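Local coordinates for protein GMP reductase (Trypanosoma brucei brucei, PDB 6JIG) that probably catalyses the irreversible NADPH-dependent deamination of GMP to IMP, helping to keep adenine and guanine nucleotides in balance, at residues Gln60-Ala65 / Gly438-Ile443; Ala288-Ser293 / Ile349-Leu354; Val312-Gly315 / Thr320-Val323; Leu373-Ala378 / Lys396-Met401. The protein carries 1 engineered substitution. All blocks are in the same frame, centred on the assembly; numbering follows the deposited sequence.

Contact 1 of 4, residues Gln60-Ala65 / Gly438-Ile443; sequences QRMAVA and GPVGPI
V440 meets M62 and A65 with its two methyl branches, one for each partner, and the contact is wholly apolar. The closer approach is A65 CB to V440 CG1 at 3.5 Å. The other branch, V440 CG2, lies 4.0 Å from M62 SD and also 4.0 Å from M62 CE, touching the end of the thioether rather than its root. V440 has CG1 set between its backbone N and carbonyl carbon (chi1 76°) and CG2 anti to N, a rotation that points one methyl at each of two residues about one helical turn apart. M62 complements this with a chain bent at chi2 and chi3, which brings its end nearer to V440; the two side chains cross at about a right angle. The backbones stay further apart: the nearest CA pair, A65 and G441, is separated by 6.8 Å. In the second shell, E382 OE1 accepts a hydrogen bond from V440 N, and T380 packs on M62. Helix 60-68 follows barrel strand 49-51 and helix 440-457 comes after the last barrel strand, 370-373, and the three-stranded insert that follows it, so this patch joins helices on the two sides of the barrel's closure, with helix 81-93 packed against Q60, A63 and V64.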
loop_
_atom_site.group_PDB
_atom_site.type_symbol
_atom_site.label_atom_id
_atom_site.label_comp_id
_atom_site.label_asym_id
_atom_site.label_seq_id
_atom_site.Cartn_x
_atom_site.Cartn_y
_atom_site.Cartn_z
ATOM N N GLN A 60 -3.856 -15.143 -37.631
ATOM C CA GLN A 60 -3.400 -16.349 -38.322
ATOM C C GLN A 60 -2.420 -17.166 -37.475
ATOM O O GLN A 60 -2.448 -18.402 -37.509
ATOM C CB GLN A 60 -2.793 -15.991 -39.688
ATOM C CG GLN A 60 -1.541 -15.136 -39.631
ATOM C CD GLN A 60 -1.842 -13.659 -39.816
ATOM O OE1 GLN A 60 -2.817 -13.131 -39.271
ATOM N NE2 GLN A 60 -1.002 -12.982 -40.588
ATOM N N ARG A 61 -1.547 -16.512 -36.703
ATOM C CA ARG A 61 -0.563 -17.287 -35.951
ATOM C C ARG A 61 -1.220 -18.098 -34.835
ATOM O O ARG A 61 -0.824 -19.243 -34.581
ATOM C CB ARG A 61 0.527 -16.373 -35.391
ATOM C CG ARG A 61 1.673 -16.115 -36.384
ATOM C CD ARG A 61 2.702 -15.123 -35.845
ATOM N N MET A 62 -2.235 -17.532 -34.175
ATOM C CA MET A 62 -2.955 -18.267 -33.135
ATOM C C MET A 62 -3.777 -19.405 -33.734
ATOM O O MET A 62 -3.797 -20.516 -33.191
ATOM C CB MET A 62 -3.864 -17.314 -32.347
ATOM C CG MET A 62 -4.789 -18.020 -31.346
ATOM S SD MET A 62 -3.815 -18.789 -30.005
ATOM C CE MET A 62 -3.185 -17.329 -29.166
ATOM N N ALA A 63 -4.473 -19.140 -34.845
ATOM C CA ALA A 63 -5.271 -20.177 -35.494
ATOM C C ALA A 63 -4.404 -21.362 -35.906
ATOM O O ALA A 63 -4.809 -22.521 -35.758
ATOM C CB ALA A 63 -6.006 -19.598 -36.711
ATOM N N VAL A 64 -3.197 -21.092 -36.407
ATOM C CA VAL A 64 -2.293 -22.175 -36.796
ATOM C C VAL A 64 -1.869 -22.978 -35.576
ATOM O O VAL A 64 -1.847 -24.219 -35.595
ATOM C CB VAL A 64 -1.074 -21.601 -37.539
ATOM C CG1 VAL A 64 0.063 -22.633 -37.581
ATOM C CG2 VAL A 64 -1.470 -21.156 -38.941
ATOM N N ALA A 65 -1.530 -22.285 -34.489
ATOM C CA ALA A 65 -1.067 -22.974 -33.292
ATOM C C ALA A 65 -2.174 -23.830 -32.691
ATOM O O ALA A 65 -1.930 -24.966 -32.271
ATOM C CB ALA A 65 -0.543 -21.955 -32.281
ATOM N N GLY A 438 4.370 -16.386 -23.121
ATOM C CA GLY A 438 5.177 -17.308 -23.892
ATOM C C GLY A 438 4.374 -17.974 -24.992
ATOM O O GLY A 438 3.269 -17.540 -25.319
ATOM N N PRO A 439 4.909 -19.040 -25.589
ATOM C CA PRO A 439 4.174 -19.725 -26.659
ATOM C C PRO A 439 2.902 -20.380 -26.138
ATOM O O PRO A 439 2.841 -20.852 -24.998
ATOM C CB PRO A 439 5.172 -20.772 -27.165
ATOM C CG PRO A 439 6.117 -20.976 -26.026
ATOM C CD PRO A 439 6.229 -19.645 -25.350
ATOM N N VAL A 440 1.881 -20.414 -27.003
ATOM C CA VAL A 440 0.555 -20.878 -26.589
ATOM C C VAL A 440 0.511 -22.399 -26.453
ATOM O O VAL A 440 -0.304 -22.931 -25.691
ATOM C CB VAL A 440 -0.525 -20.376 -27.570
ATOM C CG1 VAL A 440 -0.505 -21.180 -28.840
ATOM C CG2 VAL A 440 -1.913 -20.456 -26.942
ATOM N N GLY A 441 1.372 -23.119 -27.169
ATOM C CA GLY A 441 1.386 -24.568 -27.145
ATOM C C GLY A 441 1.475 -25.193 -25.762
ATOM O O GLY A 441 0.610 -25.979 -25.360
ATOM N N PRO A 442 2.530 -24.871 -25.011
ATOM C CA PRO A 442 2.642 -25.430 -23.649
ATOM C C PRO A 442 1.475 -25.054 -22.751
ATOM O O PRO A 442 1.087 -25.847 -21.882
ATOM C CB PRO A 442 3.962 -24.841 -23.127
ATOM C CG PRO A 442 4.740 -24.477 -24.356
ATOM C CD PRO A 442 3.717 -24.081 -25.392
ATOM N N ILE A 443 0.915 -23.858 -22.932
ATOM C CA ILE A 443 -0.230 -23.431 -22.132
ATOM C C ILE A 443 -1.449 -24.288 -22.443
ATOM O O ILE A 443 -2.154 -24.745 -21.530
ATOM C CB ILE A 443 -0.506 -21.938 -22.373
ATOM C CG1 ILE A 443 0.539 -21.090 -21.656
ATOM C CG2 ILE A 443 -1.886 -21.558 -21.888
ATOM C CD1 ILE A 443 0.666 -19.728 -22.244
#

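Contact 2 of 4, residues Ala288-Ser293 / Ile349-Leu354; sequences AGNIAS and IADGGL. With 5GP (guanosine-5'-monophosphate), chain B.
The ribose site of the (beta/alpha)8 barrel is built here, where N290 near the C-terminal end of strand 285-291 meets D351 at the end of strand 348-351. The link is one hydrogen bond, N290 ND2 to D351 OD2, 3.1 Å long and nearly straight (N-H...O 168°). It leaves N290 within its amide plane but reaches OD2 on the anti side, 33° out of the carboxylate plane, and the two flat groups stand almost perpendicular. D351 has CG anti to its backbone N (chi1 178°), which carries the carboxylate from the strand end towards the nucleotide. There its two oxygens each take one ribose hydroxyl: OD1 takes O3' of GMP and OD2 takes O2'. Both of these bonds are modelled as very short, so their exact lengths are doubtful. K309, on the strand lying between these two, ties the pair together through a salt bridge to D351 OD2 and a hydrogen bond to N290 OD1, while G311 O accepts from N290 ND2. OD2 thus gathers several donors, probably polarising the carboxylate. Beyond the strand, the chain turns through G352, and G353 N donates to phosphate O1P of the GMP at 3.0 Å.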
loop_
_atom_site.group_PDB
_atom_site.type_symbol
_atom_site.label_atom_id
_atom_site.label_comp_id
_atom_site.label_asym_id
_atom_site.label_seq_id
_atom_site.Cartn_x
_atom_site.Cartn_y
_atom_site.Cartn_z
ATOM N N ALA A 288 -23.719 -20.374 -34.053
ATOM C CA ALA A 288 -24.362 -19.100 -33.749
ATOM C C ALA A 288 -24.393 -18.866 -32.243
ATOM O O ALA A 288 -24.503 -19.804 -31.456
ATOM C CB ALA A 288 -25.790 -19.036 -34.284
ATOM N N GLY A 289 -24.309 -17.598 -31.868
ATOM C CA GLY A 289 -24.385 -17.168 -30.479
ATOM C C GLY A 289 -24.389 -15.653 -30.468
ATOM O O GLY A 289 -24.371 -15.013 -31.526
ATOM N N ASN A 290 -24.387 -15.068 -29.263
ATOM C CA ASN A 290 -24.254 -15.785 -27.993
ATOM C C ASN A 290 -25.577 -15.845 -27.240
ATOM O O ASN A 290 -26.363 -14.891 -27.262
ATOM C CB ASN A 290 -23.197 -15.109 -27.113
ATOM C CG ASN A 290 -21.809 -15.656 -27.358
ATOM O OD1 ASN A 290 -21.501 -16.110 -28.460
ATOM N ND2 ASN A 290 -20.972 -15.648 -26.322
ATOM N N ILE A 291 -25.811 -16.962 -26.552
ATOM C CA ILE A 291 -27.102 -17.237 -25.947
ATOM C C ILE A 291 -26.864 -17.730 -24.531
ATOM O O ILE A 291 -25.755 -18.107 -24.155
ATOM C CB ILE A 291 -27.920 -18.280 -26.733
ATOM C CG1 ILE A 291 -27.175 -19.604 -26.765
ATOM C CG2 ILE A 291 -28.249 -17.774 -28.153
ATOM C CD1 ILE A 291 -28.068 -20.789 -27.135
ATOM N N ALA A 292 -27.936 -17.748 -23.755
ATOM C CA ALA A 292 -27.768 -18.197 -22.371
ATOM C C ALA A 292 -29.041 -18.797 -21.791
ATOM O O ALA A 292 -29.144 -18.861 -20.563
ATOM C CB ALA A 292 -27.286 -17.035 -21.488
ATOM N N SER A 293 -30.000 -19.234 -22.605
ATOM C CA SER A 293 -31.251 -19.796 -22.107
ATOM C C SER A 293 -31.667 -20.980 -22.964
ATOM O O SER A 293 -31.288 -21.091 -24.135
ATOM C CB SER A 293 -32.387 -18.760 -22.096
ATOM O OG SER A 293 -32.817 -18.468 -23.422
ATOM N N ILE A 349 -20.465 -24.550 -27.375
ATOM C CA ILE A 349 -19.204 -23.936 -26.961
ATOM C C ILE A 349 -19.480 -23.099 -25.711
ATOM O O ILE A 349 -20.257 -22.146 -25.775
ATOM C CB ILE A 349 -18.632 -23.033 -28.072
ATOM C CG1 ILE A 349 -18.514 -23.792 -29.404
ATOM C CG2 ILE A 349 -17.260 -22.433 -27.639
ATOM C CD1 ILE A 349 -18.417 -22.868 -30.607
ATOM N N ALA A 350 -18.836 -23.415 -24.585
ATOM C CA ALA A 350 -18.938 -22.564 -23.387
ATOM C C ALA A 350 -17.951 -21.406 -23.511
ATOM O O ALA A 350 -16.741 -21.603 -23.376
ATOM C CB ALA A 350 -18.672 -23.379 -22.125
ATOM N N ASP A 351 -18.461 -20.190 -23.749
ATOM C CA ASP A 351 -17.639 -19.044 -24.154
ATOM C C ASP A 351 -17.578 -17.997 -23.044
ATOM O O ASP A 351 -18.554 -17.276 -22.815
ATOM C CB ASP A 351 -18.203 -18.425 -25.438
ATOM C CG ASP A 351 -17.435 -17.194 -25.894
ATOM O OD1 ASP A 351 -16.259 -17.035 -25.499
ATOM O OD2 ASP A 351 -18.006 -16.402 -26.674
ATOM N N GLY A 352 -16.426 -17.881 -22.398
ATOM C CA GLY A 352 -16.205 -16.746 -21.521
ATOM C C GLY A 352 -16.171 -17.133 -20.045
ATOM O O GLY A 352 -16.867 -18.052 -19.593
ATOM N N GLY A 353 -15.371 -16.393 -19.278
ATOM C CA GLY A 353 -15.380 -16.552 -17.838
ATOM C C GLY A 353 -14.513 -17.670 -17.318
ATOM O O GLY A 353 -14.513 -17.924 -16.106
ATOM N N LEU A 354 -13.761 -18.341 -18.186
ATOM C CA LEU A 354 -12.895 -19.436 -17.763
ATOM C C LEU A 354 -11.543 -18.870 -17.367
ATOM O O LEU A 354 -10.980 -18.040 -18.085
ATOM C CB LEU A 354 -12.738 -20.465 -18.881
ATOM C CG LEU A 354 -14.090 -21.080 -19.251
ATOM C CD1 LEU A 354 -14.044 -21.610 -20.670
ATOM C CD2 LEU A 354 -14.417 -22.194 -18.313
HETATM P P 5GP B . -12.558 -14.643 -21.587
HETATM O O1P 5GP B . -13.137 -14.535 -20.185
HETATM O O2P 5GP B . -11.554 -13.556 -21.912
HETATM O O3P 5GP B . -12.113 -16.032 -21.969
HETATM O "O5'" 5GP B . -13.855 -14.405 -22.487
HETATM C "C5'" 5GP B . -13.788 -14.143 -23.881
HETATM C "C4'" 5GP B . -15.177 -13.970 -24.460
HETATM O "O4'" 5GP B . -15.726 -12.701 -24.034
HETATM C "C3'" 5GP B . -15.272 -13.896 -25.979
HETATM O "O3'" 5GP B . -15.181 -15.167 -26.611
HETATM C "C2'" 5GP B . -16.609 -13.167 -26.203
HETATM O "O2'" 5GP B . -17.719 -14.053 -26.138
HETATM C "C1'" 5GP B . -16.694 -12.266 -24.969
HETATM N N9 5GP B . -16.423 -10.858 -25.279
HETATM C C8 5GP B . -15.347 -10.349 -25.899
HETATM N N7 5GP B . -15.496 -8.999 -25.952
HETATM C C5 5GP B . -16.663 -8.691 -25.338
HETATM C C6 5GP B . -17.333 -7.503 -25.075
HETATM O O6 5GP B . -16.825 -6.421 -25.434
HETATM N N1 5GP B . -18.515 -7.538 -24.439
HETATM C C2 5GP B . -19.064 -8.697 -24.046
HETATM N N2 5GP B . -20.254 -8.700 -23.403
HETATM N N3 5GP B . -18.432 -9.873 -24.273
HETATM C C4 5GP B . -17.241 -9.872 -24.916
#

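Contact 3 of 4, residues Val312-Gly315 / Thr320-Val323; sequences VGPG and TRLV. With K (potassium ion), chain D; 5GP (guanosine-5'-monophosphate), chain B.
R321 reaches back from the helix and clasps V312 O side-on with two nitrogens. NE and NH2 of R321 each lie 3.2 Å from V312 O, and this oxygen sits in the guanidinium plane, at its edge. The two donors use it differently: NE arrives in the carbonyl plane on a lone pair, whereas NH2 comes from 41° above that plane. The side chain runs extended from CG to NE along G313, and P314 crosses it at about a right angle, with P314 CB 3.6 Å from R321 NH2. This is the tight side. G313 suits it: positive phi (99°) would press a side chain against the preceding carbonyl, and R321 NE occupies its place. On the looser side a water fills the join, donating to G313 O at 2.7 Å and accepting from R321 N at 2.9 Å. The guanidinium's strongest polar partner is S483 of the second subunit. T320 OG1 accepts from guanine N2, modelled doubtfully short at 2.5 Å, and also bonds to E428. Potassium is bound by G313 O and G315 O, with A318 O, an engineered position, and backbone oxygens of E482, S483 and G484 of the second subunit. Such a potassium-binding loop, next to the predicted catalytic position, is characteristic of the IMPDH/GMPR family.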
loop_
_atom_site.group_PDB
_atom_site.type_symbol
_atom_site.label_atom_id
_atom_site.label_comp_id
_atom_site.label_asym_id
_atom_site.label_seq_id
_atom_site.Cartn_x
_atom_site.Cartn_y
_atom_site.Cartn_z
ATOM N N VAL A 312 -23.463 -14.870 -22.057
ATOM C CA VAL A 312 -23.872 -13.464 -22.130
ATOM C C VAL A 312 -23.264 -12.762 -20.918
ATOM O O VAL A 312 -23.740 -12.929 -19.788
ATOM C CB VAL A 312 -25.398 -13.312 -22.176
ATOM C CG1 VAL A 312 -25.803 -11.819 -22.200
ATOM C CG2 VAL A 312 -25.958 -14.018 -23.403
ATOM N N GLY A 313 -22.159 -12.048 -21.129
ATOM C CA GLY A 313 -21.547 -11.271 -20.078
ATOM C C GLY A 313 -20.346 -11.796 -19.288
ATOM O O GLY A 313 -19.644 -10.989 -18.675
ATOM N N PRO A 314 -20.058 -13.106 -19.260
ATOM C CA PRO A 314 -19.033 -13.588 -18.315
ATOM C C PRO A 314 -17.594 -13.305 -18.736
ATOM O O PRO A 314 -16.672 -13.604 -17.960
ATOM C CB PRO A 314 -19.296 -15.100 -18.276
ATOM C CG PRO A 314 -19.670 -15.421 -19.697
ATOM C CD PRO A 314 -20.445 -14.181 -20.202
ATOM N N GLY A 315 -17.370 -12.746 -19.928
ATOM C CA GLY A 315 -16.012 -12.598 -20.427
ATOM C C GLY A 315 -15.160 -11.694 -19.553
ATOM O O GLY A 315 -15.645 -10.743 -18.934
ATOM N N THR A 320 -21.122 -6.041 -20.396
ATOM C CA THR A 320 -22.548 -6.099 -20.695
ATOM C C THR A 320 -23.401 -6.117 -19.430
ATOM O O THR A 320 -24.460 -5.485 -19.372
ATOM C CB THR A 320 -22.828 -7.346 -21.537
ATOM O OG1 THR A 320 -22.207 -7.196 -22.822
ATOM C CG2 THR A 320 -24.314 -7.590 -21.708
ATOM N N ARG A 321 -22.984 -6.885 -18.427
ATOM C CA ARG A 321 -23.758 -6.959 -17.202
ATOM C C ARG A 321 -23.752 -5.623 -16.461
ATOM O O ARG A 321 -24.703 -5.325 -15.733
ATOM C CB ARG A 321 -23.223 -8.104 -16.323
ATOM C CG ARG A 321 -23.332 -9.472 -17.022
ATOM C CD ARG A 321 -22.773 -10.636 -16.202
ATOM N NE ARG A 321 -22.837 -11.910 -16.923
ATOM C CZ ARG A 321 -22.515 -13.084 -16.388
ATOM N NH1 ARG A 321 -22.116 -13.158 -15.111
ATOM N NH2 ARG A 321 -22.594 -14.183 -17.123
ATOM N N LEU A 322 -22.717 -4.797 -16.655
ATOM C CA LEU A 322 -22.679 -3.489 -16.003
ATOM C C LEU A 322 -23.351 -2.401 -16.825
ATOM O O LEU A 322 -23.880 -1.447 -16.243
ATOM C CB LEU A 322 -21.236 -3.066 -15.714
ATOM C CG LEU A 322 -20.411 -4.081 -14.910
ATOM C CD1 LEU A 322 -19.023 -3.539 -14.623
ATOM C CD2 LEU A 322 -21.119 -4.460 -13.624
ATOM N N VAL A 323 -23.336 -2.510 -18.152
ATOM C CA VAL A 323 -23.917 -1.474 -19.003
ATOM C C VAL A 323 -25.398 -1.726 -19.254
ATOM O O VAL A 323 -26.228 -0.825 -19.109
ATOM C CB VAL A 323 -23.130 -1.370 -20.326
ATOM C CG1 VAL A 323 -23.856 -0.459 -21.291
ATOM C CG2 VAL A 323 -21.727 -0.850 -20.061
HETATM K K K D . -17.506 -9.905 -17.207
HETATM P P 5GP B . -12.558 -14.643 -21.587
HETATM O O1P 5GP B . -13.137 -14.535 -20.185
HETATM O O2P 5GP B . -11.554 -13.556 -21.912
HETATM O O3P 5GP B . -12.113 -16.032 -21.969
HETATM O "O5'" 5GP B . -13.855 -14.405 -22.487
HETATM C "C5'" 5GP B . -13.788 -14.143 -23.881
HETATM C "C4'" 5GP B . -15.177 -13.970 -24.460
HETATM O "O4'" 5GP B . -15.726 -12.701 -24.034
HETATM C "C3'" 5GP B . -15.272 -13.896 -25.979
HETATM O "O3'" 5GP B . -15.181 -15.167 -26.611
HETATM C "C2'" 5GP B . -16.609 -13.167 -26.203
HETATM O "O2'" 5GP B . -17.719 -14.053 -26.138
HETATM C "C1'" 5GP B . -16.694 -12.266 -24.969
HETATM N N9 5GP B . -16.423 -10.858 -25.279
HETATM C C8 5GP B . -15.347 -10.349 -25.899
HETATM N N7 5GP B . -15.496 -8.999 -25.952
HETATM C C5 5GP B . -16.663 -8.691 -25.338
HETATM C C6 5GP B . -17.333 -7.503 -25.075
HETATM O O6 5GP B . -16.825 -6.421 -25.434
HETATM N N1 5GP B . -18.515 -7.538 -24.439
HETATM C C2 5GP B . -19.064 -8.697 -24.046
HETATM N N2 5GP B . -20.254 -8.700 -23.403
HETATM N N3 5GP B . -18.432 -9.873 -24.273
HETATM C C4 5GP B . -17.241 -9.872 -24.916
HETATM O O HOH W 1 -20.527 -8.444 -18.375
#

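Contact 4 of 4, residues Leu373-Ala378 / Lys396-Met401; sequences LGNMLA and KIIRGM. With 5GP (guanosine-5'-monophosphate), chain B.
I398 projects straight from its strand into the 373-378 turn, because CG1 stands anti to the backbone N (chi1 -169°) and CD1 continues the line (chi2 -178°). N375 likewise holds CG anti to its N (chi1 -172°), which brings its amide oxygen alongside that methyl as the two side chains cross at about a right angle. CD1 of I398 does nearly all the touching: it lies 3.5 Å from N375 CA, 3.7 Å from N375 OD1 and 3.8 Å from A378 CB. The turn that receives it is compact. G374 O accepts from both L377 N and A378 N, each at 2.9 Å, and K437 NZ hydrogen-bonds to the backbone oxygens of N375 and A378. The same turn presents two backbone donors to GMP: G374 N to O3P and N375 N to O2P, both at 2.8 Å. At the far end of the other segment, M401 N donates to N7 of the guanine at 3.1 Å. The second subunit closes on this region, with V488 of that subunit packing on I398 and the backbone oxygen of G487 of that subunit accepting a weak hydrogen bond from N375 ND2. The division of labour implies that phosphate and base are read here by main-chain N-H groups, whose positions depend on the local fold, while the isoleucine methyl provides the apolar join between the phosphate turn and the strand leading to the base.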
loop_
_atom_site.group_PDB
_atom_site.type_symbol
_atom_site.label_atom_id
_atom_site.label_comp_id
_atom_site.label_asym_id
_atom_site.label_seq_id
_atom_site.Cartn_x
_atom_site.Cartn_y
_atom_site.Cartn_z
ATOM N N LEU A 373 -11.710 -19.608 -25.246
ATOM C CA LEU A 373 -10.839 -18.891 -24.323
ATOM C C LEU A 373 -10.330 -17.610 -24.958
ATOM O O LEU A 373 -9.804 -17.634 -26.077
ATOM C CB LEU A 373 -9.642 -19.742 -23.919
ATOM C CG LEU A 373 -9.923 -21.150 -23.409
ATOM C CD1 LEU A 373 -8.601 -21.814 -23.075
ATOM C CD2 LEU A 373 -10.811 -21.051 -22.174
ATOM N N GLY A 374 -10.488 -16.500 -24.241
ATOM C CA GLY A 374 -9.857 -15.255 -24.640
ATOM C C GLY A 374 -8.673 -14.968 -23.734
ATOM O O GLY A 374 -7.513 -15.171 -24.111
ATOM N N ASN A 375 -8.976 -14.534 -22.503
ATOM C CA ASN A 375 -7.946 -14.078 -21.571
ATOM C C ASN A 375 -6.839 -15.108 -21.357
ATOM O O ASN A 375 -5.655 -14.755 -21.311
ATOM C CB ASN A 375 -8.604 -13.715 -20.232
ATOM C CG ASN A 375 -7.636 -13.058 -19.264
ATOM O OD1 ASN A 375 -6.734 -12.318 -19.668
ATOM N ND2 ASN A 375 -7.832 -13.309 -17.975
ATOM N N MET A 376 -7.198 -16.385 -21.198
ATOM C CA MET A 376 -6.167 -17.385 -20.927
ATOM C C MET A 376 -5.167 -17.539 -22.076
ATOM O O MET A 376 -4.046 -17.994 -21.838
ATOM C CB MET A 376 -6.821 -18.723 -20.584
ATOM C CG MET A 376 -7.559 -18.675 -19.238
ATOM S SD MET A 376 -8.592 -20.134 -18.941
ATOM C CE MET A 376 -7.270 -21.210 -18.477
ATOM N N LEU A 377 -5.525 -17.152 -23.305
ATOM C CA LEU A 377 -4.600 -17.225 -24.435
ATOM C C LEU A 377 -4.040 -15.869 -24.849
ATOM O O LEU A 377 -3.084 -15.823 -25.641
ATOM C CB LEU A 377 -5.285 -17.868 -25.658
ATOM C CG LEU A 377 -5.995 -19.206 -25.410
ATOM C CD1 LEU A 377 -6.728 -19.676 -26.668
ATOM C CD2 LEU A 377 -5.032 -20.269 -24.926
ATOM N N ALA A 378 -4.615 -14.771 -24.367
ATOM C CA ALA A 378 -4.069 -13.461 -24.686
ATOM C C ALA A 378 -2.674 -13.336 -24.088
ATOM O O ALA A 378 -2.339 -13.992 -23.097
ATOM C CB ALA A 378 -4.989 -12.357 -24.162
ATOM N N LYS A 396 0.873 -7.612 -22.851
ATOM C CA LYS A 396 0.168 -7.434 -24.115
ATOM C C LYS A 396 -1.245 -6.945 -23.824
ATOM O O LYS A 396 -1.800 -7.192 -22.750
ATOM C CB LYS A 396 0.112 -8.736 -24.938
ATOM C CG LYS A 396 1.343 -9.004 -25.799
ATOM C CD LYS A 396 1.060 -10.069 -26.867
ATOM C CE LYS A 396 2.329 -10.476 -27.588
ATOM N NZ LYS A 396 2.035 -11.304 -28.789
ATOM N N ILE A 397 -1.827 -6.248 -24.796
ATOM C CA ILE A 397 -3.174 -5.705 -24.650
ATOM C C ILE A 397 -4.200 -6.818 -24.820
ATOM O O ILE A 397 -4.059 -7.694 -25.684
ATOM C CB ILE A 397 -3.413 -4.573 -25.667
ATOM C CG1 ILE A 397 -2.487 -3.387 -25.384
ATOM C CG2 ILE A 397 -4.874 -4.125 -25.651
ATOM C CD1 ILE A 397 -2.613 -2.843 -23.978
ATOM N N ILE A 398 -5.230 -6.798 -23.974
ATOM C CA ILE A 398 -6.468 -7.534 -24.206
ATOM C C ILE A 398 -7.612 -6.532 -24.109
ATOM O O ILE A 398 -7.605 -5.652 -23.238
ATOM C CB ILE A 398 -6.649 -8.706 -23.213
ATOM C CG1 ILE A 398 -7.808 -9.609 -23.648
ATOM C CG2 ILE A 398 -6.831 -8.200 -21.765
ATOM C CD1 ILE A 398 -8.078 -10.748 -22.685
ATOM N N ARG A 399 -8.571 -6.626 -25.028
ATOM C CA ARG A 399 -9.621 -5.620 -25.071
ATOM C C ARG A 399 -10.926 -6.229 -25.564
ATOM O O ARG A 399 -10.939 -7.133 -26.407
ATOM C CB ARG A 399 -9.217 -4.429 -25.952
ATOM C CG ARG A 399 -9.143 -4.736 -27.434
ATOM C CD ARG A 399 -8.431 -3.622 -28.162
ATOM N NE ARG A 399 -8.367 -3.862 -29.599
ATOM C CZ ARG A 399 -7.635 -3.134 -30.435
ATOM N NH1 ARG A 399 -6.912 -2.126 -29.962
ATOM N NH2 ARG A 399 -7.625 -3.412 -31.735
ATOM N N GLY A 400 -12.027 -5.710 -25.024
ATOM C CA GLY A 400 -13.335 -6.183 -25.429
ATOM C C GLY A 400 -13.683 -5.741 -26.837
ATOM O O GLY A 400 -13.305 -4.658 -27.286
ATOM N N MET A 401 -14.414 -6.610 -27.541
ATOM C CA MET A 401 -14.865 -6.320 -28.898
ATOM C C MET A 401 -16.054 -5.364 -28.934
ATOM O O MET A 401 -16.409 -4.882 -30.016
ATOM C CB MET A 401 -15.210 -7.627 -29.620
ATOM C CG MET A 401 -14.005 -8.568 -29.779
ATOM S SD MET A 401 -12.759 -7.932 -30.946
ATOM C CE MET A 401 -13.381 -8.618 -32.491
HETATM P P 5GP B . -12.558 -14.643 -21.587
HETATM O O1P 5GP B . -13.137 -14.535 -20.185
HETATM O O2P 5GP B . -11.554 -13.556 -21.912
HETATM O O3P 5GP B . -12.113 -16.032 -21.969
HETATM O "O5'" 5GP B . -13.855 -14.405 -22.487
HETATM C "C5'" 5GP B . -13.788 -14.143 -23.881
HETATM C "C4'" 5GP B . -15.177 -13.970 -24.460
HETATM O "O4'" 5GP B . -15.726 -12.701 -24.034
HETATM C "C3'" 5GP B . -15.272 -13.896 -25.979
HETATM O "O3'" 5GP B . -15.181 -15.167 -26.611
HETATM C "C2'" 5GP B . -16.609 -13.167 -26.203
HETATM O "O2'" 5GP B . -17.719 -14.053 -26.138
HETATM C "C1'" 5GP B . -16.694 -12.266 -24.969
HETATM N N9 5GP B . -16.423 -10.858 -25.279
HETATM C C8 5GP B . -15.347 -10.349 -25.899
HETATM N N7 5GP B . -15.496 -8.999 -25.952
HETATM C C5 5GP B . -16.663 -8.691 -25.338
HETATM C C6 5GP B . -17.333 -7.503 -25.075
HETATM O O6 5GP B . -16.825 -6.421 -25.434
HETATM N N1 5GP B . -18.515 -7.538 -24.439
HETATM C C2 5GP B . -19.064 -8.697 -24.046
HETATM N N2 5GP B . -20.254 -8.700 -23.403
HETATM N N3 5GP B . -18.432 -9.873 -24.273
HETATM C C4 5GP B . -17.241 -9.872 -24.916
#

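All four contacts are buried, but they differ in place and chemistry. Contact 1 is the plain hydrophobic one, nearest the chain centre and touched by no other subunit. It adjoins contact 4 through L377, whose CD2 lies 3.7 Å from V440 CG2. Contacts 2, 3 and 4 surround one GMP from different barrel loops: contact 2 is polar and serves the ribose, contact 3 joins a cation site to the base, and contact 4 combines apolar packing with phosphate and base recognition. Contacts 2 and 4 share the phosphate, through G353 and through G374 with N375. Contact 3 packs P314 on D351 and G352 of contact 2. Contacts 3 and 4 both meet the second subunit.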